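Local structure of D-alanyl-D-alanine carboxypeptidase DacB2 (Mycobacterium tuberculosis H37Rv, 4RYE) at residues Pro14-Pro19 / Ala250-Asp255; Asn79-Lys84 / Gln189-Gln194; Asp96-Val101 / Asp105-Leu110; Thr209-Ala214 / Tyr236-Glu241. The protein probably cleaves the terminal D-Ala-D-Ala of the peptidoglycan stem peptide, and shows D,D-carboxypeptidase activity on synthetic pentapeptides in vitro. All coordinates share one frame; numbering follows the deposited sequence.

How the contacts relate
From the N terminus, the loop 14-19 that leads into strand 22-27 is met, 231 residues on, by segment 250-255 of helix 246-259; contact 1 therefore closes the longest loop, and the other three fall within it. Contact 2 joins the loop 79-84 to strand 187-192, and the short turn of contact 3, between helices 91-100 and 104-113, lies inside its span. These two touch, for D105 of contact 3 meets the backbone of 81-83 and L100 meets Q194. Contact 4 follows in series, linking strand 204-212 to the end of strand 228-237. Q194 of contact 2 touches T209 of contact 4, and P19 of contact 1 packs on L238.

Contact 1 (Pro14-Pro19 / Ala250-Asp255); sequences PIPDGP and AATLFD
I15 makes the first touch on helix 246-259. Its branch methyl CG2 lies 3.8 Å from CD2 of L253, and the two side chains cross at about a right angle, touching through one methyl each. A chi1 of -64° keeps CG1 of I15 beside its own amide nitrogen and sets CG2 anti to that nitrogen, where it meets L253. P16 follows with its CB directed at the helix, and its ring rests on a single methyl of T252: CG2 of T252 is 3.8 Å from CG of P16 and equally far from CD of P16. With OG1 of T252 beside the backbone N (chi1 -74°) and hydrogen-bonded to D248 O, CG2 is the branch turned to the proline. One methyl-methyl and one methyl-to-ring meeting, with 134 Å² buried over both sides, make a small apolar contact. Further along, P19 rejoins the same helix through Y246 and Q249. The N-terminal loop thus runs over one flank of helix 246-259, with I15 also against W256 and W23, while L253 reaches W23 and V25 of strand 22-27 and the helix packs on strand 228-237 through A250 and F254.

Contact 2 (Asn79-Lys84 / Gln189-Gln194); sequences NCVGVK and QLIVNQ
V81 overlaps the side chain of I191 with one methyl: its CG2 lies 4.0 Å from CD1 of I191 and 4.2 Å from CG2 of I191, so both ends of the forked isoleucine meet it. At chi1 59° I191 holds CG1 between its backbone nitrogen and carbonyl carbon, and CG2 beside that nitrogen; both arms face the valine methyl, which sits against the fork between them. V81 is also covered by F182 of the paired strand 179-184, by A106 and by V101, which makes this the buried middle of the contact.

Polar groups lie on both flanks. NE2 of Q189, at the end of a chain extended beyond CG, comes to 3.3 Å from the carbonyl O of V81. At the other end, N79 and Q194 approach from opposite directions with their amide planes 63° apart. ND2 of N79 stands 3.4 Å from OE1 of Q194, but the angle is too poor for a hydrogen bond; ND2 is instead bonded to the carbonyl O of V101. The loop itself is held by the carboxylate of D105, at the start of helix 104-113, which accepts from V81 N through OD1 and from G82 N and V83 N through OD2.

Q194, whose amide N is bonded to the carbonyl O of L100, touches S102, an active-site residue by similarity, and K208 and T209 of what is probably the K(T/S)G-type element of penicillin-binding enzymes. The contact accordingly joins a loop and a strand end beside the probable active site of this S11-family serine peptidase.

Contact 3 (Asp96-Val101 / Asp105-Leu110); sequences DGLLLV and DAANTL
A chi1 of -174° swings CG of L98 away from the backbone N, to the side of the carbonyl carbon, and a chi2 of 73° splits its methyls between two residues of the second helix. CD1 drops onto A107, 3.5 Å from its CB, while CD2 meets CD1 of L110 at 3.8 Å. Beside this leucine the backbone itself is the contact surface: CB of A106 sits 3.6 Å from the amide N of L98 and 3.9 Å from the carbonyl C of G97. A CB on G97 would lie only 3.4 Å from CB of A106, so the bare glycine is consistent with the close approach of the helices, whose short axes pass 8.3 Å apart at 137° between N-to-C directions, a splayed helical hairpin. Within the second helix, the carbonyl O of D105 takes T109 N and T109 OG1 from opposite faces of its plane; the hydrogen bond from OG1 of T109 to O of D105 measures 2.6 Å. The turn between the helices carries S102, an active-site residue by similarity. L98 also touches K50, the proton acceptor by similarity, and L53, both on helix 50-60. A107 shares L53, L110 folds back on L94 and L95 of helix 91-100, and L99 and L100 pack on helix 169-176.

Contact 4 (Thr209-Ala214 / Tyr236-Glu241); sequences TGYTNA and YGLVKE
Y236 and A214 form the closer part of the contact: CE1 of Y236 lies 3.6 Å from the carbonyl O of A214, and CD1 of Y236 is 4.1 Å from the same oxygen. The oxygen sits at the ring's edge and in its plane, facing the ring C-H bonds, an approach consistent with a weak C-H...O attraction. With chi1 at -155° the ring is thrown anti to the backbone N of Y236, which brings its CD1-CE1 edge to A214 although the bond from CA to CB points away. H43 stacks on this ring, and R216 touches the side chain as well.

Y236 is also where strand 228-237 bends. It takes a left-handed backbone conformation, and together with G237 it faces K217, the geometry of a G1 beta bulge. Strand 218-225 separates strands 204-212 and 228-237 in the antiparallel sheet, so the two segments meet past the N-terminal end of that strand, near K217, their touching parts running 112° apart.

The other part is looser and lies at the surface. There the exposed Y211 brings CE1 to within 4.2 Å of CD2 of L238, also exposed, and the methyl stands at the edge of the tyrosine ring, near its plane, with no ring face engaged by it. The Y211 side chain also lies about 7 Å (nearest atoms) from that of S47, the inferred acyl-ester serine, without touching it.

Contact 1 (Pro14-Pro19 / Ala250-Asp255)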
loop_
_atom_site.group_PDB
_atom_site.type_symbol
_atom_site.label_atom_id
_atom_site.label_comp_id
_atom_site.label_asym_id
_atom_site.label_seq_id
_atom_site.Cartn_x
_atom_site.Cartn_y
_atom_site.Cartn_z
ATOM N N PRO A 14 -26.120 6.553 4.679
ATOM C CA PRO A 14 -25.552 6.829 3.354
ATOM C C PRO A 14 -24.091 7.268 3.453
ATOM O O PRO A 14 -23.749 8.132 4.272
ATOM C CB PRO A 14 -26.415 7.992 2.836
ATOM C CG PRO A 14 -27.710 7.861 3.571
ATOM C CD PRO A 14 -27.329 7.356 4.940
ATOM N N ILE A 15 -23.241 6.658 2.635
ATOM C CA ILE A 15 -21.815 6.958 2.627
ATOM C C ILE A 15 -21.562 8.246 1.845
ATOM O O ILE A 15 -21.935 8.348 0.677
ATOM C CB ILE A 15 -21.021 5.777 2.037
ATOM C CG1 ILE A 15 -21.176 4.548 2.940
ATOM C CG2 ILE A 15 -19.547 6.129 1.852
ATOM C CD1 ILE A 15 -20.422 3.301 2.463
ATOM N N PRO A 16 -20.949 9.248 2.500
ATOM C CA PRO A 16 -20.729 10.552 1.862
ATOM C C PRO A 16 -19.917 10.423 0.582
ATOM O O PRO A 16 -19.083 9.524 0.475
ATOM C CB PRO A 16 -19.929 11.325 2.919
ATOM C CG PRO A 16 -20.408 10.754 4.229
ATOM C CD PRO A 16 -20.561 9.257 3.923
ATOM N N ASP A 17 -20.168 11.298 -0.386
ATOM C CA ASP A 17 -19.408 11.270 -1.629
ATOM C C ASP A 17 -17.941 11.606 -1.354
ATOM O O ASP A 17 -17.627 12.313 -0.392
ATOM C CB ASP A 17 -19.995 12.248 -2.653
ATOM C CG ASP A 17 -21.443 11.931 -3.008
ATOM O OD1 ASP A 17 -21.911 10.810 -2.709
ATOM O OD2 ASP A 17 -22.114 12.811 -3.596
ATOM N N GLY A 18 -17.050 11.096 -2.197
ATOM C CA GLY A 18 -15.627 11.354 -2.047
ATOM C C GLY A 18 -14.898 11.262 -3.374
ATOM O O GLY A 18 -15.485 10.856 -4.378
ATOM N N PRO A 19 -13.611 11.641 -3.389
ATOM C CA PRO A 19 -12.823 11.684 -4.626
ATOM C C PRO A 19 -12.529 10.314 -5.234
ATOM O O PRO A 19 -12.351 10.235 -6.450
ATOM C CB PRO A 19 -11.514 12.353 -4.183
ATOM C CG PRO A 19 -11.445 12.127 -2.700
ATOM C CD PRO A 19 -12.875 12.219 -2.251
ATOM N N ALA A 250 -10.874 8.693 3.646
ATOM C CA ALA A 250 -10.427 7.504 4.362
ATOM C C ALA A 250 -10.988 7.519 5.774
ATOM O O ALA A 250 -11.465 6.504 6.265
ATOM C CB ALA A 250 -8.896 7.413 4.389
ATOM N N ALA A 251 -10.916 8.670 6.430
ATOM C CA ALA A 251 -11.423 8.782 7.789
ATOM C C ALA A 251 -12.947 8.608 7.776
ATOM O O ALA A 251 -13.525 8.002 8.675
ATOM C CB ALA A 251 -11.029 10.121 8.393
ATOM N N THR A 252 -13.592 9.151 6.749
ATOM C CA THR A 252 -15.039 9.006 6.594
ATOM C C THR A 252 -15.448 7.534 6.426
ATOM O O THR A 252 -16.427 7.084 7.031
ATOM C CB THR A 252 -15.552 9.857 5.417
ATOM O OG1 THR A 252 -15.540 11.234 5.804
ATOM C CG2 THR A 252 -16.970 9.465 5.030
ATOM N N LEU A 253 -14.694 6.782 5.631
ATOM C CA LEU A 253 -14.989 5.358 5.423
ATOM C C LEU A 253 -14.752 4.520 6.671
ATOM O O LEU A 253 -15.573 3.667 7.008
ATOM C CB LEU A 253 -14.194 4.794 4.245
ATOM C CG LEU A 253 -14.726 5.215 2.875
ATOM C CD1 LEU A 253 -13.815 4.698 1.779
ATOM C CD2 LEU A 253 -16.165 4.710 2.676
ATOM N N PHE A 254 -13.644 4.773 7.362
ATOM C CA PHE A 254 -13.366 4.091 8.625
ATOM C C PHE A 254 -14.445 4.395 9.661
ATOM O O PHE A 254 -14.981 3.469 10.291
ATOM C CB PHE A 254 -11.976 4.490 9.161
ATOM C CG PHE A 254 -10.821 3.728 8.528
ATOM C CD1 PHE A 254 -10.845 2.338 8.419
ATOM C CD2 PHE A 254 -9.704 4.411 8.059
ATOM C CE1 PHE A 254 -9.771 1.645 7.846
ATOM C CE2 PHE A 254 -8.639 3.734 7.484
ATOM C CZ PHE A 254 -8.667 2.346 7.375
ATOM N N ASP A 255 -14.766 5.681 9.834
ATOM C CA ASP A 255 -15.817 6.098 10.763
ATOM C C ASP A 255 -17.138 5.396 10.436
ATOM O O ASP A 255 -17.825 4.885 11.326
ATOM C CB ASP A 255 -16.066 7.615 10.689
ATOM C CG ASP A 255 -15.051 8.437 11.481
ATOM O OD1 ASP A 255 -14.212 7.858 12.200
ATOM O OD2 ASP A 255 -15.113 9.684 11.387
#

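Contact 2 (Asn79-Lys84 / Gln189-Gln194)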
loop_
_atom_site.group_PDB
_atom_site.type_symbol
_atom_site.label_atom_id
_atom_site.label_comp_id
_atom_site.label_asym_id
_atom_site.label_seq_id
_atom_site.Cartn_x
_atom_site.Cartn_y
_atom_site.Cartn_z
ATOM N N ASN A 79 9.277 9.584 -5.916
ATOM C CA ASN A 79 10.002 9.652 -4.638
ATOM C C ASN A 79 11.249 8.790 -4.517
ATOM O O ASN A 79 11.268 7.641 -4.953
ATOM C CB ASN A 79 9.056 9.271 -3.490
ATOM C CG ASN A 79 8.048 10.361 -3.172
ATOM O OD1 ASN A 79 8.024 11.407 -3.818
ATOM N ND2 ASN A 79 7.204 10.115 -2.176
ATOM N N CYS A 80 12.284 9.356 -3.905
ATOM C CA CYS A 80 13.504 8.617 -3.605
ATOM C C CYS A 80 13.843 8.736 -2.121
ATOM O O CYS A 80 13.720 9.813 -1.539
ATOM C CB CYS A 80 14.666 9.140 -4.464
ATOM S SG CYS A 80 14.553 8.691 -6.221
ATOM N N VAL A 81 14.261 7.637 -1.506
ATOM C CA VAL A 81 14.705 7.688 -0.115
ATOM C C VAL A 81 16.157 8.167 -0.062
ATOM O O VAL A 81 16.605 8.720 0.946
ATOM C CB VAL A 81 14.524 6.332 0.618
ATOM C CG1 VAL A 81 15.448 5.260 0.039
ATOM C CG2 VAL A 81 14.741 6.490 2.129
ATOM N N GLY A 82 16.883 7.974 -1.162
ATOM C CA GLY A 82 18.248 8.452 -1.271
ATOM C C GLY A 82 19.297 7.355 -1.340
ATOM O O GLY A 82 20.420 7.527 -0.860
ATOM N N VAL A 83 18.933 6.226 -1.941
ATOM C CA VAL A 83 19.903 5.173 -2.251
ATOM C C VAL A 83 21.030 5.727 -3.131
ATOM O O VAL A 83 20.780 6.474 -4.082
ATOM C CB VAL A 83 19.219 3.996 -2.969
ATOM C CG1 VAL A 83 20.247 2.980 -3.472
ATOM C CG2 VAL A 83 18.201 3.346 -2.047
ATOM N N LYS A 84 22.271 5.388 -2.797
ATOM C CA LYS A 84 23.420 5.871 -3.560
ATOM C C LYS A 84 24.289 4.707 -4.035
ATOM O O LYS A 84 24.494 3.745 -3.297
ATOM C CB LYS A 84 24.229 6.880 -2.735
ATOM C CG LYS A 84 23.439 8.145 -2.416
ATOM C CD LYS A 84 24.232 9.122 -1.576
ATOM C CE LYS A 84 23.465 10.436 -1.413
ATOM N NZ LYS A 84 24.369 11.595 -1.149
ATOM N N GLN A 189 20.255 9.519 8.347
ATOM C CA GLN A 189 19.253 10.578 8.259
ATOM C C GLN A 189 17.921 10.007 8.713
ATOM O O GLN A 189 17.552 8.897 8.325
ATOM C CB GLN A 189 19.133 11.106 6.814
ATOM C CG GLN A 189 18.881 10.016 5.744
ATOM C CD GLN A 189 18.620 10.564 4.331
ATOM O OE1 GLN A 189 19.455 11.269 3.757
ATOM N NE2 GLN A 189 17.457 10.221 3.764
ATOM N N LEU A 190 17.199 10.750 9.543
ATOM C CA LEU A 190 15.870 10.317 9.958
ATOM C C LEU A 190 14.872 10.553 8.821
ATOM O O LEU A 190 14.773 11.662 8.298
ATOM C CB LEU A 190 15.446 11.075 11.225
ATOM C CG LEU A 190 14.237 10.550 12.006
ATOM C CD1 LEU A 190 14.446 10.765 13.492
ATOM C CD2 LEU A 190 12.960 11.238 11.558
ATOM N N ILE A 191 14.151 9.506 8.420
ATOM C CA ILE A 191 13.058 9.663 7.466
ATOM C C ILE A 191 11.717 9.486 8.180
ATOM O O ILE A 191 11.614 8.701 9.126
ATOM C CB ILE A 191 13.161 8.668 6.298
ATOM C CG1 ILE A 191 13.157 7.221 6.817
ATOM C CG2 ILE A 191 14.417 8.957 5.469
ATOM C CD1 ILE A 191 13.001 6.169 5.723
ATOM N N VAL A 192 10.702 10.225 7.738
ATOM C CA VAL A 192 9.402 10.198 8.404
ATOM C C VAL A 192 8.361 9.496 7.546
ATOM O O VAL A 192 8.429 9.515 6.306
ATOM C CB VAL A 192 8.907 11.614 8.793
ATOM C CG1 VAL A 192 9.925 12.306 9.678
ATOM C CG2 VAL A 192 8.639 12.456 7.553
ATOM N N ASN A 193 7.406 8.859 8.217
ATOM C CA ASN A 193 6.327 8.160 7.550
ATOM C C ASN A 193 5.379 9.167 6.904
ATOM O O ASN A 193 4.845 10.042 7.585
ATOM C CB ASN A 193 5.560 7.319 8.579
ATOM C CG ASN A 193 4.675 6.270 7.936
ATOM O OD1 ASN A 193 4.116 6.479 6.857
ATOM N ND2 ASN A 193 4.540 5.129 8.601
ATOM N N GLN A 194 5.161 9.045 5.599
ATOM C CA GLN A 194 4.319 9.999 4.880
ATOM C C GLN A 194 2.820 9.722 5.010
ATOM O O GLN A 194 2.006 10.493 4.506
ATOM C CB GLN A 194 4.711 10.049 3.400
ATOM C CG GLN A 194 4.303 8.823 2.607
ATOM C CD GLN A 194 4.813 8.856 1.174
ATOM O OE1 GLN A 194 5.564 9.755 0.788
ATOM N NE2 GLN A 194 4.398 7.876 0.378
#

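Contact 3 (Asp96-Val101 / Asp105-Leu110)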
loop_
_atom_site.group_PDB
_atom_site.type_symbol
_atom_site.label_atom_id
_atom_site.label_comp_id
_atom_site.label_asym_id
_atom_site.label_seq_id
_atom_site.Cartn_x
_atom_site.Cartn_y
_atom_site.Cartn_z
ATOM N N ASP A 96 12.005 0.138 5.027
ATOM C CA ASP A 96 11.612 1.407 5.640
ATOM C C ASP A 96 11.500 2.492 4.585
ATOM O O ASP A 96 10.533 3.253 4.574
ATOM C CB ASP A 96 12.626 1.855 6.704
ATOM C CG ASP A 96 12.572 1.001 7.963
ATOM O OD1 ASP A 96 11.528 0.363 8.209
ATOM O OD2 ASP A 96 13.574 0.968 8.711
ATOM N N GLY A 97 12.502 2.573 3.709
ATOM C CA GLY A 97 12.485 3.533 2.616
ATOM C C GLY A 97 11.292 3.287 1.709
ATOM O O GLY A 97 10.590 4.231 1.306
ATOM N N LEU A 98 11.045 2.012 1.413
ATOM C CA LEU A 98 9.912 1.611 0.576
ATOM C C LEU A 98 8.565 2.021 1.157
ATOM O O LEU A 98 7.713 2.579 0.454
ATOM C CB LEU A 98 9.913 0.090 0.386
ATOM C CG LEU A 98 8.874 -0.449 -0.590
ATOM C CD1 LEU A 98 9.297 -0.101 -2.007
ATOM C CD2 LEU A 98 8.706 -1.956 -0.431
ATOM N N LEU A 99 8.370 1.736 2.440
ATOM C CA LEU A 99 7.053 1.858 3.050
ATOM C C LEU A 99 6.778 3.199 3.726
ATOM O O LEU A 99 5.623 3.602 3.825
ATOM C CB LEU A 99 6.819 0.712 4.023
ATOM C CG LEU A 99 6.795 -0.683 3.382
ATOM C CD1 LEU A 99 6.577 -1.726 4.454
ATOM C CD2 LEU A 99 5.718 -0.794 2.302
ATOM N N LEU A 100 7.819 3.889 4.189
ATOM C CA LEU A 100 7.619 5.184 4.860
ATOM C C LEU A 100 7.608 6.374 3.899
ATOM O O LEU A 100 6.827 7.315 4.074
ATOM C CB LEU A 100 8.670 5.419 5.954
ATOM C CG LEU A 100 8.334 4.911 7.361
ATOM C CD1 LEU A 100 8.051 3.417 7.348
ATOM C CD2 LEU A 100 9.466 5.216 8.324
ATOM N N VAL A 101 8.477 6.349 2.895
ATOM C CA VAL A 101 8.554 7.478 1.964
ATOM C C VAL A 101 8.313 7.088 0.502
ATOM O O VAL A 101 8.544 7.899 -0.405
ATOM C CB VAL A 101 9.885 8.267 2.096
ATOM C CG1 VAL A 101 10.108 8.725 3.533
ATOM C CG2 VAL A 101 11.060 7.433 1.608
ATOM N N ASP A 105 13.642 4.174 -5.539
ATOM C CA ASP A 105 15.010 3.663 -5.488
ATOM C C ASP A 105 15.101 2.505 -4.496
ATOM O O ASP A 105 15.829 1.542 -4.721
ATOM C CB ASP A 105 16.025 4.774 -5.179
ATOM C CG ASP A 105 15.676 5.577 -3.929
ATOM O OD1 ASP A 105 14.546 5.436 -3.402
ATOM O OD2 ASP A 105 16.543 6.367 -3.480
ATOM N N ALA A 106 14.335 2.586 -3.414
ATOM C CA ALA A 106 14.253 1.491 -2.456
ATOM C C ALA A 106 13.612 0.253 -3.095
ATOM O O ALA A 106 14.064 -0.879 -2.883
ATOM C CB ALA A 106 13.459 1.926 -1.244
ATOM N N ALA A 107 12.546 0.471 -3.860
ATOM C CA ALA A 107 11.891 -0.615 -4.575
ATOM C C ALA A 107 12.839 -1.282 -5.566
ATOM O O ALA A 107 12.918 -2.506 -5.636
ATOM C CB ALA A 107 10.632 -0.121 -5.289
ATOM N N ASN A 108 13.547 -0.488 -6.355
ATOM C CA ASN A 108 14.429 -1.081 -7.349
ATOM C C ASN A 108 15.634 -1.792 -6.723
ATOM O O ASN A 108 16.158 -2.755 -7.288
ATOM C CB ASN A 108 14.845 -0.040 -8.401
ATOM C CG ASN A 108 13.662 0.436 -9.235
ATOM O OD1 ASN A 108 12.679 -0.290 -9.401
ATOM N ND2 ASN A 108 13.744 1.655 -9.744
ATOM N N THR A 109 16.057 -1.331 -5.550
ATOM C CA THR A 109 17.191 -1.939 -4.868
ATOM C C THR A 109 16.766 -3.235 -4.177
ATOM O O THR A 109 17.535 -4.191 -4.109
ATOM C CB THR A 109 17.872 -0.960 -3.883
ATOM O OG1 THR A 109 18.109 0.290 -4.547
ATOM C CG2 THR A 109 19.223 -1.514 -3.416
ATOM N N LEU A 110 15.534 -3.274 -3.685
ATOM C CA LEU A 110 14.965 -4.526 -3.199
ATOM C C LEU A 110 14.825 -5.525 -4.343
ATOM O O LEU A 110 15.102 -6.704 -4.175
ATOM C CB LEU A 110 13.605 -4.283 -2.546
ATOM C CG LEU A 110 13.675 -3.709 -1.127
ATOM C CD1 LEU A 110 12.291 -3.256 -0.651
ATOM C CD2 LEU A 110 14.282 -4.721 -0.146
#

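Contact 4 (Thr209-Ala214 / Tyr236-Glu241)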
loop_
_atom_site.group_PDB
_atom_site.type_symbol
_atom_site.label_atom_id
_atom_site.label_comp_id
_atom_site.label_asym_id
_atom_site.label_seq_id
_atom_site.Cartn_x
_atom_site.Cartn_y
_atom_site.Cartn_z
ATOM N N THR A 209 0.020 5.064 0.335
ATOM C CA THR A 209 -0.580 5.930 -0.677
ATOM C C THR A 209 0.131 5.759 -2.006
ATOM O O THR A 209 1.246 5.244 -2.054
ATOM C CB THR A 209 -0.404 7.390 -0.303
ATOM O OG1 THR A 209 0.997 7.643 -0.117
ATOM C CG2 THR A 209 -1.149 7.700 0.978
ATOM N N GLY A 210 -0.502 6.215 -3.084
ATOM C CA GLY A 210 0.149 6.208 -4.383
ATOM C C GLY A 210 -0.406 7.241 -5.340
ATOM O O GLY A 210 -1.560 7.663 -5.220
ATOM N N TYR A 211 0.414 7.656 -6.298
ATOM C CA TYR A 211 -0.073 8.496 -7.379
ATOM C C TYR A 211 0.760 8.291 -8.628
ATOM O O TYR A 211 1.982 8.206 -8.556
ATOM C CB TYR A 211 -0.050 9.992 -7.010
ATOM C CG TYR A 211 -0.502 10.870 -8.169
ATOM C CD1 TYR A 211 -1.847 11.137 -8.376
ATOM C CD2 TYR A 211 0.413 11.391 -9.078
ATOM C CE1 TYR A 211 -2.271 11.909 -9.437
ATOM C CE2 TYR A 211 -0.004 12.165 -10.146
ATOM C CZ TYR A 211 -1.348 12.421 -10.317
ATOM O OH TYR A 211 -1.772 13.192 -11.373
ATOM N N THR A 212 0.083 8.205 -9.766
ATOM C CA THR A 212 0.702 8.411 -11.070
ATOM C C THR A 212 -0.362 9.076 -11.918
ATOM O O THR A 212 -1.525 9.135 -11.523
ATOM C CB THR A 212 1.133 7.102 -11.780
ATOM O OG1 THR A 212 -0.030 6.338 -12.113
ATOM C CG2 THR A 212 2.089 6.260 -10.922
ATOM N N ASN A 213 0.025 9.564 -13.087
ATOM C CA ASN A 213 -0.936 10.182 -13.987
ATOM C C ASN A 213 -2.005 9.170 -14.418
ATOM O O ASN A 213 -3.188 9.492 -14.483
ATOM C CB ASN A 213 -0.220 10.776 -15.202
ATOM C CG ASN A 213 -1.065 11.799 -15.927
ATOM O OD1 ASN A 213 -1.694 12.654 -15.301
ATOM N ND2 ASN A 213 -1.097 11.710 -17.254
ATOM N N ALA A 214 -1.584 7.939 -14.688
ATOM C CA ALA A 214 -2.511 6.891 -15.120
ATOM C C ALA A 214 -3.367 6.326 -13.979
ATOM O O ALA A 214 -4.528 5.976 -14.189
ATOM C CB ALA A 214 -1.753 5.767 -15.827
ATOM N N TYR A 236 -8.167 5.457 -8.138
ATOM C CA TYR A 236 -8.560 6.269 -9.282
ATOM C C TYR A 236 -9.300 7.551 -8.906
ATOM O O TYR A 236 -10.365 7.850 -9.454
ATOM C CB TYR A 236 -9.404 5.434 -10.247
ATOM C CG TYR A 236 -9.349 5.941 -11.657
ATOM C CD1 TYR A 236 -8.146 5.974 -12.345
ATOM C CD2 TYR A 236 -10.489 6.387 -12.300
ATOM C CE1 TYR A 236 -8.082 6.441 -13.647
ATOM C CE2 TYR A 236 -10.440 6.854 -13.597
ATOM C CZ TYR A 236 -9.232 6.880 -14.267
ATOM O OH TYR A 236 -9.169 7.345 -15.562
ATOM N N GLY A 237 -8.729 8.319 -7.985
ATOM C CA GLY A 237 -9.401 9.508 -7.498
ATOM C C GLY A 237 -8.604 10.778 -7.660
ATOM O O GLY A 237 -7.372 10.749 -7.697
ATOM N N LEU A 238 -9.314 11.898 -7.776
ATOM C CA LEU A 238 -8.682 13.203 -7.806
ATOM C C LEU A 238 -9.419 14.143 -6.860
ATOM O O LEU A 238 -10.650 14.216 -6.882
ATOM C CB LEU A 238 -8.680 13.772 -9.227
ATOM C CG LEU A 238 -7.790 13.045 -10.236
ATOM C CD1 LEU A 238 -7.953 13.633 -11.628
ATOM C CD2 LEU A 238 -6.332 13.077 -9.800
ATOM N N VAL A 239 -8.663 14.856 -6.030
ATOM C CA VAL A 239 -9.246 15.803 -5.084
ATOM C C VAL A 239 -9.602 17.125 -5.762
ATOM O O VAL A 239 -8.774 17.732 -6.441
ATOM C CB VAL A 239 -8.302 16.075 -3.899
ATOM C CG1 VAL A 239 -8.934 17.075 -2.932
ATOM C CG2 VAL A 239 -7.972 14.784 -3.186
ATOM N N LYS A 240 -10.841 17.564 -5.582
ATOM C CA LYS A 240 -11.279 18.848 -6.122
ATOM C C LYS A 240 -11.118 19.943 -5.070
ATOM O O LYS A 240 -11.194 19.668 -3.868
ATOM C CB LYS A 240 -12.734 18.747 -6.583
ATOM C CG LYS A 240 -12.963 17.594 -7.553
ATOM C CD LYS A 240 -14.437 17.254 -7.710
ATOM C CE LYS A 240 -14.626 15.910 -8.422
ATOM N NZ LYS A 240 -14.220 14.727 -7.580
ATOM N N GLU A 241 -10.875 21.172 -5.522
ATOM C CA GLU A 241 -10.771 22.318 -4.621
ATOM C C GLU A 241 -12.004 22.388 -3.719
ATOM O O GLU A 241 -13.138 22.314 -4.196
ATOM C CB GLU A 241 -10.619 23.624 -5.412
#